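Local coordinates for lysine-sensitive aspartokinase 3 (Escherichia coli, PDB 2J0W), which catalyses the ATP-dependent phosphorylation of L-aspartate to 4-phospho-L-aspartate, the first step of lysine biosynthesis, and is feedback-inhibited by lysine, at the interface of chains A and B. Residues are numbered along the deposited sequence; one frame, centred on the assembly and turned at random. Chains: chain A/B, Lysine-sensitive aspartokinase 3.

Contact 1: the interface of chains A and B. Residues chain A 414-417; chain B 396-397, 420-421.
A:Arg416 reaches across to the backbone of B:Gly421, making a hydrogen bond from the guanidinium in the ACT-domain dimer interface. NH1 lies 3.1 Å from the carbonyl O of B:Gly421, with 160° at the hydrogen. It meets that oxygen on a lone pair in the carbonyl plane, at a C=O...N angle of 123°, and the acceptor is nearly coplanar with the guanidinium, so both groups are used in their favoured directions. The chain leaves with CG anti to the backbone N (chi1 178°) and bends at chi2, which brings the guanidinium round to chain B. A weaker polar link joins the phenol OH of B:Tyr420 to the carbonyl O of A:Ile415 at 3.5 Å. The side-chain O of A:Asn414, OD1, is modelled 2.6 Å from the carbonyl O of B:Ser397; both atoms can only accept, so this amide placement is doubtful, and a flipped amide would offer its NH2 instead.

Van der Waals packing completes the patch. B:Ser397 OG lies above one face of the A:Arg416 guanidinium, toward its rim, and B:Ser397 CB is 3.5 Å from A:Arg416 NH1. B:Ser397 and A:Arg416 bury 48 and 39 Å². The site joins the 414-416 loop and the start of strand 417-420 in chain A to the B:Ser397 loop, the end of strand 417-420 and B:Gly421 in chain B, probably helping to hold the homodimer together.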
ATOM      1  N   ASN A 414     -18.726   5.206  -6.457  1.00 76.40           N
ATOM      2  CA  ASN A 414     -17.830   5.578  -5.380  1.00 72.86           C
ATOM      3  C   ASN A 414     -16.649   4.635  -5.351  1.00 67.91           C
ATOM      4  O   ASN A 414     -16.781   3.482  -4.963  1.00 71.28           O
ATOM      5  CB  ASN A 414     -18.533   5.511  -4.025  1.00 71.67           C
ATOM      6  CG  ASN A 414     -17.557   5.657  -2.864  1.00 72.46           C
ATOM      7  OD1 ASN A 414     -16.973   6.722  -2.652  1.00 74.59           O
ATOM      8  ND2 ASN A 414     -17.365   4.579  -2.118  1.00 71.09           N
ATOM      9  N   ILE A 415     -15.492   5.102  -5.776  1.00 61.07           N
ATOM     10  CA  ILE A 415     -14.339   4.239  -5.710  1.00 59.86           C
ATOM     11  C   ILE A 415     -13.791   4.462  -4.313  1.00 61.48           C
ATOM     12  O   ILE A 415     -13.514   5.597  -3.924  1.00 65.28           O
ATOM     13  CB  ILE A 415     -13.356   4.608  -6.781  1.00 55.13           C
ATOM     14  CG1 ILE A 415     -14.108   4.542  -8.109  1.00 54.90           C
ATOM     15  CG2 ILE A 415     -12.150   3.666  -6.738  1.00 62.22           C
ATOM     16  CD1 ILE A 415     -13.264   4.610  -9.321  1.00 50.56           C
ATOM     17  N   ARG A 416     -13.666   3.376  -3.552  1.00 57.24           N
ATOM     18  CA  ARG A 416     -13.213   3.440  -2.167  1.00 54.93           C
ATOM     19  C   ARG A 416     -11.730   3.202  -1.936  1.00 52.79           C
ATOM     20  O   ARG A 416     -11.158   3.648  -0.930  1.00 50.39           O
ATOM     21  CB  ARG A 416     -13.994   2.425  -1.337  1.00 57.17           C
ATOM     22  CG  ARG A 416     -13.576   2.370   0.125  1.00 56.27           C
ATOM     23  CD  ARG A 416     -14.005   3.617   0.880  1.00 56.32           C
ATOM     24  NE  ARG A 416     -13.608   3.549   2.285  1.00 67.24           N
ATOM     25  CZ  ARG A 416     -12.405   3.882   2.745  1.00 65.45           C
ATOM     26  NH1 ARG A 416     -11.470   4.321   1.912  1.00 69.02           N
ATOM     27  NH2 ARG A 416     -12.129   3.753   4.036  1.00 59.87           N
ATOM     28  N   MET A 417     -11.106   2.490  -2.858  1.00 47.73           N
ATOM     29  CA  MET A 417      -9.704   2.173  -2.696  1.00 48.94           C
ATOM     30  C   MET A 417      -9.137   1.870  -4.061  1.00 51.69           C
ATOM     31  O   MET A 417      -9.798   1.249  -4.888  1.00 54.73           O
ATOM     32  CB  MET A 417      -9.567   0.946  -1.785  1.00 38.12           C
ATOM     33  CG  MET A 417      -8.163   0.592  -1.335  1.00 43.60           C
ATOM     34  SD  MET A 417      -7.208  -0.259  -2.600  1.00 51.93           S
ATOM     35  CE  MET A 417      -8.222  -1.657  -2.903  1.00 54.80           C
TER
ATOM     36  N   LEU B 396     -12.986  12.217   0.019  1.00 81.17           N
ATOM     37  CA  LEU B 396     -12.808  11.748  -1.348  1.00 82.65           C
ATOM     38  C   LEU B 396     -13.126  10.254  -1.447  1.00 85.68           C
ATOM     39  O   LEU B 396     -13.577   9.776  -2.492  1.00 85.62           O
ATOM     40  CB  LEU B 396     -11.367  11.988  -1.801  1.00 77.54           C
ATOM     41  CG  LEU B 396     -10.826  13.404  -1.606  1.00 73.05           C
ATOM     42  CD1 LEU B 396      -9.376  13.477  -2.050  1.00 73.81           C
ATOM     43  CD2 LEU B 396     -11.667  14.368  -2.399  1.00 75.16           C
ATOM     44  N   SER B 397     -12.894   9.530  -0.348  1.00 86.82           N
ATOM     45  CA  SER B 397     -13.118   8.085  -0.287  1.00 86.21           C
ATOM     46  C   SER B 397     -14.582   7.675  -0.298  1.00 86.54           C
ATOM     47  O   SER B 397     -14.944   6.697  -0.952  1.00 86.73           O
ATOM     48  CB  SER B 397     -12.428   7.494   0.950  1.00 85.97           C
ATOM     49  OG  SER B 397     -12.858   8.137   2.140  1.00 92.82           O
ATOM     50  N   TYR B 420      -4.402   5.286  -3.041  1.00 52.49           N
ATOM     51  CA  TYR B 420      -5.605   5.942  -2.550  1.00 50.93           C
ATOM     52  C   TYR B 420      -6.500   5.036  -1.730  1.00 55.09           C
ATOM     53  O   TYR B 420      -6.669   3.854  -2.047  1.00 57.02           O
ATOM     54  CB  TYR B 420      -6.387   6.484  -3.739  1.00 51.10           C
ATOM     55  CG  TYR B 420      -7.793   6.941  -3.442  1.00 54.82           C
ATOM     56  CD1 TYR B 420      -8.051   7.892  -2.453  1.00 56.45           C
ATOM     57  CD2 TYR B 420      -8.867   6.440  -4.175  1.00 52.90           C
ATOM     58  CE1 TYR B 420      -9.341   8.334  -2.206  1.00 64.16           C
ATOM     59  CE2 TYR B 420     -10.160   6.876  -3.936  1.00 60.41           C
ATOM     60  CZ  TYR B 420     -10.390   7.824  -2.955  1.00 67.34           C
ATOM     61  OH  TYR B 420     -11.669   8.269  -2.746  1.00 72.56           O
ATOM     62  N   GLY B 421      -7.077   5.609  -0.674  1.00 58.88           N
ATOM     63  CA  GLY B 421      -7.985   4.872   0.191  1.00 56.90           C
ATOM     64  C   GLY B 421      -7.627   4.899   1.658  1.00 54.22           C
ATOM     65  O   GLY B 421      -8.456   4.602   2.510  1.00 55.53           O
TER

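Contact 2: the interface of chains A and B. Residues chain A 343-345, 348, 350; chain B 420-422.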
ATOM      1  N   THR A 343      -2.829  -0.284   0.863  1.00 53.67           N
ATOM      2  CA  THR A 343      -2.673   1.093   0.411  1.00 58.21           C
ATOM      3  C   THR A 343      -2.388   1.953   1.649  1.00 60.97           C
ATOM      4  O   THR A 343      -3.067   1.804   2.666  1.00 63.15           O
ATOM      5  CB  THR A 343      -3.958   1.588  -0.322  1.00 57.05           C
ATOM      6  OG1 THR A 343      -3.620   1.953  -1.666  1.00 66.51           O
ATOM      7  CG2 THR A 343      -4.574   2.790   0.378  1.00 48.72           C
ATOM      8  N   THR A 344      -1.387   2.836   1.574  1.00 60.70           N
ATOM      9  CA  THR A 344      -1.046   3.688   2.722  1.00 58.24           C
ATOM     10  C   THR A 344      -1.019   5.184   2.438  1.00 55.96           C
ATOM     11  O   THR A 344      -1.089   5.628   1.296  1.00 56.84           O
ATOM     12  CB  THR A 344       0.338   3.327   3.319  1.00 56.56           C
ATOM     13  OG1 THR A 344       1.364   3.581   2.351  1.00 54.45           O
ATOM     14  CG2 THR A 344       0.389   1.871   3.715  1.00 57.29           C
ATOM     15  N   SER A 345      -0.932   5.955   3.510  1.00 54.36           N
ATOM     16  CA  SER A 345      -0.842   7.404   3.429  1.00 54.70           C
ATOM     17  C   SER A 345      -0.272   7.840   4.771  1.00 55.96           C
ATOM     18  O   SER A 345      -1.006   8.083   5.743  1.00 57.15           O
ATOM     19  CB  SER A 345      -2.211   8.042   3.188  1.00 53.01           C
ATOM     20  OG  SER A 345      -2.088   9.459   3.115  1.00 52.54           O
ATOM     21  N   SER A 348      -1.342   5.924   7.957  1.00 67.84           N
ATOM     22  CA  SER A 348      -2.685   5.371   7.807  1.00 68.32           C
ATOM     23  C   SER A 348      -2.551   4.255   6.787  1.00 66.25           C
ATOM     24  O   SER A 348      -2.146   4.498   5.653  1.00 70.69           O
ATOM     25  CB  SER A 348      -3.627   6.447   7.284  1.00 68.07           C
ATOM     26  OG  SER A 348      -3.335   7.692   7.905  1.00 77.80           O
ATOM     27  N   ALA A 350      -4.598   1.203   4.841  1.00 63.07           N
ATOM     28  CA  ALA A 350      -5.873   0.553   4.513  1.00 60.23           C
ATOM     29  C   ALA A 350      -5.649  -0.847   3.971  1.00 58.58           C
ATOM     30  O   ALA A 350      -5.056  -1.033   2.902  1.00 55.71           O
ATOM     31  CB  ALA A 350      -6.665   1.394   3.499  1.00 53.27           C
TER
ATOM     32  N   TYR B 420      -4.402   5.286  -3.041  1.00 52.49           N
ATOM     33  CA  TYR B 420      -5.605   5.942  -2.550  1.00 50.93           C
ATOM     34  C   TYR B 420      -6.500   5.036  -1.730  1.00 55.09           C
ATOM     35  O   TYR B 420      -6.669   3.854  -2.047  1.00 57.02           O
ATOM     36  CB  TYR B 420      -6.387   6.484  -3.739  1.00 51.10           C
ATOM     37  CG  TYR B 420      -7.793   6.941  -3.442  1.00 54.82           C
ATOM     38  CD1 TYR B 420      -8.051   7.892  -2.453  1.00 56.45           C
ATOM     39  CD2 TYR B 420      -8.867   6.440  -4.175  1.00 52.90           C
ATOM     40  CE1 TYR B 420      -9.341   8.334  -2.206  1.00 64.16           C
ATOM     41  CE2 TYR B 420     -10.160   6.876  -3.936  1.00 60.41           C
ATOM     42  CZ  TYR B 420     -10.390   7.824  -2.955  1.00 67.34           C
ATOM     43  OH  TYR B 420     -11.669   8.269  -2.746  1.00 72.56           O
ATOM     44  N   GLY B 421      -7.077   5.609  -0.674  1.00 58.88           N
ATOM     45  CA  GLY B 421      -7.985   4.872   0.191  1.00 56.90           C
ATOM     46  C   GLY B 421      -7.627   4.899   1.658  1.00 54.22           C
ATOM     47  O   GLY B 421      -8.456   4.602   2.510  1.00 55.53           O
ATOM     48  N   ALA B 422      -6.387   5.261   1.949  1.00 50.65           N
ATOM     49  CA  ALA B 422      -5.923   5.311   3.320  1.00 50.87           C
ATOM     50  C   ALA B 422      -6.327   6.595   4.032  1.00 54.95           C
ATOM     51  O   ALA B 422      -6.357   6.641   5.257  1.00 57.17           O
ATOM     52  CB  ALA B 422      -4.418   5.140   3.357  1.00 52.34           C
TER
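B:Ala422 presents its methyl group to strands 341-345 and 348-353 of chain A, a strand-and-loop contact between the ACT domains of the two subunits. With 46 Å² buried, it contributes more hidden surface than any other residue of this patch. Its CB sits 3.6 Å from A:Ser345 CB and 3.7 Å from A:Thr344 CA, and the carbonyl O of A:Ser348 approaches the same methyl at 3.3 Å.

Beside it, the gamma-methyl of A:Thr343 touches the peptide chain leading into B:Ala422: CG2 is 3.4 Å from B:Tyr420 O and 4.0 Å from B:Gly421 CA. In the model CG2 lies against B:Gly421 and B:Ala422 while OG1 lies beside B:Tyr420, but the chi1 of -120° is far from a staggered value, so this rotation is uncertain. A:Ala350 adds a second methyl, its CB 3.8 Å from B:Gly421 O and 4.0 Å from B:Ala422 CA.

Farther out, B:Gly421 follows the end of strand 417-420 with a positive phi of 126°, a turn that probably helps to direct B:Ala422. On chain A, a weak hydrogen bond from the hydroxyl OG of A:Ser348 to A:Ser345 O, at 3.2 Å, spans the turn between the two strands and may help to hold it. A:Ser345 also belongs to the allosteric lysine site shared by the dimer partners.

Contact 3: the interface of chains A and B. Residues chain A 332, 336-338; chain B 321-322.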
ATOM      1  N   LEU A 332      -0.074  -9.486  12.144  1.00 82.77           N
ATOM      2  CA  LEU A 332      -0.812 -10.224  11.141  1.00 85.36           C
ATOM      3  C   LEU A 332       0.040 -11.445  10.843  1.00 88.00           C
ATOM      4  O   LEU A 332      -0.423 -12.417  10.247  1.00 88.07           O
ATOM      5  CB  LEU A 332      -0.972  -9.360   9.887  1.00 83.00           C
ATOM      6  CG  LEU A 332      -1.370  -7.897  10.133  1.00 78.33           C
ATOM      7  CD1 LEU A 332      -1.352  -7.126   8.829  1.00 74.67           C
ATOM      8  CD2 LEU A 332      -2.737  -7.823  10.769  1.00 71.18           C
ATOM      9  N   ASN A 336      -1.554 -14.733  11.445  1.00 88.95           N
ATOM     10  CA  ASN A 336      -1.452 -15.164  10.057  1.00 90.88           C
ATOM     11  C   ASN A 336      -2.632 -14.785   9.165  1.00 90.41           C
ATOM     12  O   ASN A 336      -3.354 -15.634   8.621  1.00 89.47           O
ATOM     13  CB  ASN A 336      -1.144 -16.658   9.968  1.00 93.67           C
ATOM     14  CG  ASN A 336       0.333 -16.918   9.708  1.00 99.79           C
ATOM     15  OD1 ASN A 336       0.768 -18.063   9.593  1.00106.97           O
ATOM     16  ND2 ASN A 336       1.109 -15.843   9.611  1.00 95.99           N
ATOM     17  N   ILE A 337      -2.790 -13.466   9.043  1.00 86.83           N
ATOM     18  CA  ILE A 337      -3.797 -12.811   8.226  1.00 79.91           C
ATOM     19  C   ILE A 337      -3.050 -12.327   6.985  1.00 78.18           C
ATOM     20  O   ILE A 337      -2.225 -11.425   7.074  1.00 81.01           O
ATOM     21  CB  ILE A 337      -4.362 -11.594   8.957  1.00 69.30           C
ATOM     22  CG1 ILE A 337      -5.155 -12.062  10.172  1.00 69.80           C
ATOM     23  CG2 ILE A 337      -5.208 -10.757   8.017  1.00 64.19           C
ATOM     24  CD1 ILE A 337      -5.762 -10.935  10.968  1.00 71.47           C
ATOM     25  N   SER A 338      -3.320 -12.932   5.837  1.00 74.80           N
ATOM     26  CA  SER A 338      -2.645 -12.544   4.610  1.00 74.98           C
ATOM     27  C   SER A 338      -3.477 -11.522   3.835  1.00 74.91           C
ATOM     28  O   SER A 338      -4.693 -11.680   3.693  1.00 75.91           O
ATOM     29  CB  SER A 338      -2.391 -13.790   3.756  1.00 83.51           C
ATOM     30  OG  SER A 338      -1.695 -13.486   2.556  1.00 96.81           O
TER
ATOM     31  N   SER B 321       4.230 -14.199   3.372  1.00128.30           N
ATOM     32  CA  SER B 321       3.813 -12.793   3.260  1.00128.45           C
ATOM     33  C   SER B 321       3.789 -12.052   4.592  1.00129.27           C
ATOM     34  O   SER B 321       4.300 -10.935   4.710  1.00128.82           O
ATOM     35  CB  SER B 321       2.419 -12.688   2.639  1.00125.82           C
ATOM     36  OG  SER B 321       1.421 -12.741   3.647  1.00120.92           O
ATOM     37  N   ARG B 322       3.172 -12.675   5.588  1.00129.79           N
ATOM     38  CA  ARG B 322       3.067 -12.085   6.916  1.00129.20           C
ATOM     39  C   ARG B 322       4.426 -11.549   7.332  1.00125.99           C
ATOM     40  O   ARG B 322       4.557 -10.381   7.690  1.00126.64           O
ATOM     41  CB  ARG B 322       2.594 -13.137   7.919  1.00134.69           C
ATOM     42  CG  ARG B 322       1.896 -14.312   7.264  1.00145.63           C
ATOM     43  CD  ARG B 322       0.735 -13.831   6.412  1.00155.17           C
ATOM     44  NE  ARG B 322       0.272 -14.840   5.466  1.00163.18           N
ATOM     45  CZ  ARG B 322      -0.474 -15.891   5.789  1.00167.41           C
ATOM     46  NH1 ARG B 322      -0.851 -16.084   7.045  1.00170.13           N
ATOM     47  NH2 ARG B 322      -0.852 -16.747   4.850  1.00168.09           N
TER
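B:Arg322, near the start of helix 321-328, lies against A:Asn336 and A:Ser338 in the ACT-domain dimer interface. These three residues bury 71, 26 and 45 Å², but the arginine is poorly ordered, so its modelled geometry warrants caution. A:Ser338 CB packs over one face of the guanidinium, offset toward the rim, with CB 3.5 Å from B:Arg322 CZ. In the model, a bend at chi2 (-56°) carries the guanidinium to A:Ser338, though this placement is uncertain.

As modelled, A:Asn336 crosses the arginine side chain at about a right angle, its amide plane turned 71° from the guanidinium; the pair overlaps too closely, so the crossing is doubtful. The backbone O of A:Asn336 is 3.0 Å from B:Arg322 NH1, yet the modelled N-H points elsewhere, so this proximity does not count as a hydrogen bond.

A weak hydrogen bond across the contact joins the hydroxyl OG of A:Ser338 to OG of B:Ser321 at 3.4 Å, with the donor undecided. On chain B, NE of B:Arg322 makes a weak, bent hydrogen bond to that same B:Ser321 OG at 3.0 Å. A:Ser338 and B:Ser321 both belong to the allosteric lysine site shared between subunits, so lysine binding there could plausibly be coupled to the way the two subunits meet; the structure alone does not show this.

Contacts 1 and 2 are neighbours, their C-alpha centres about 9 Å apart, and they share B:Tyr420 and B:Gly421. The end of strand 417-420 in chain B and the loop residue B:Gly421 that follows it thus face two parts of chain A: its 414-417 segment and the strands 341-345 and 348-353. Contact 3 uses separate residues, its C-alpha centre about 18 Å from that of contact 2 and about 24 Å from that of contact 1. Residues of the shared lysine site occur in contact 2 and contact 3, so inhibitor binding could plausibly influence both regions. Two-fold symmetry repeats each contact with the chains exchanged.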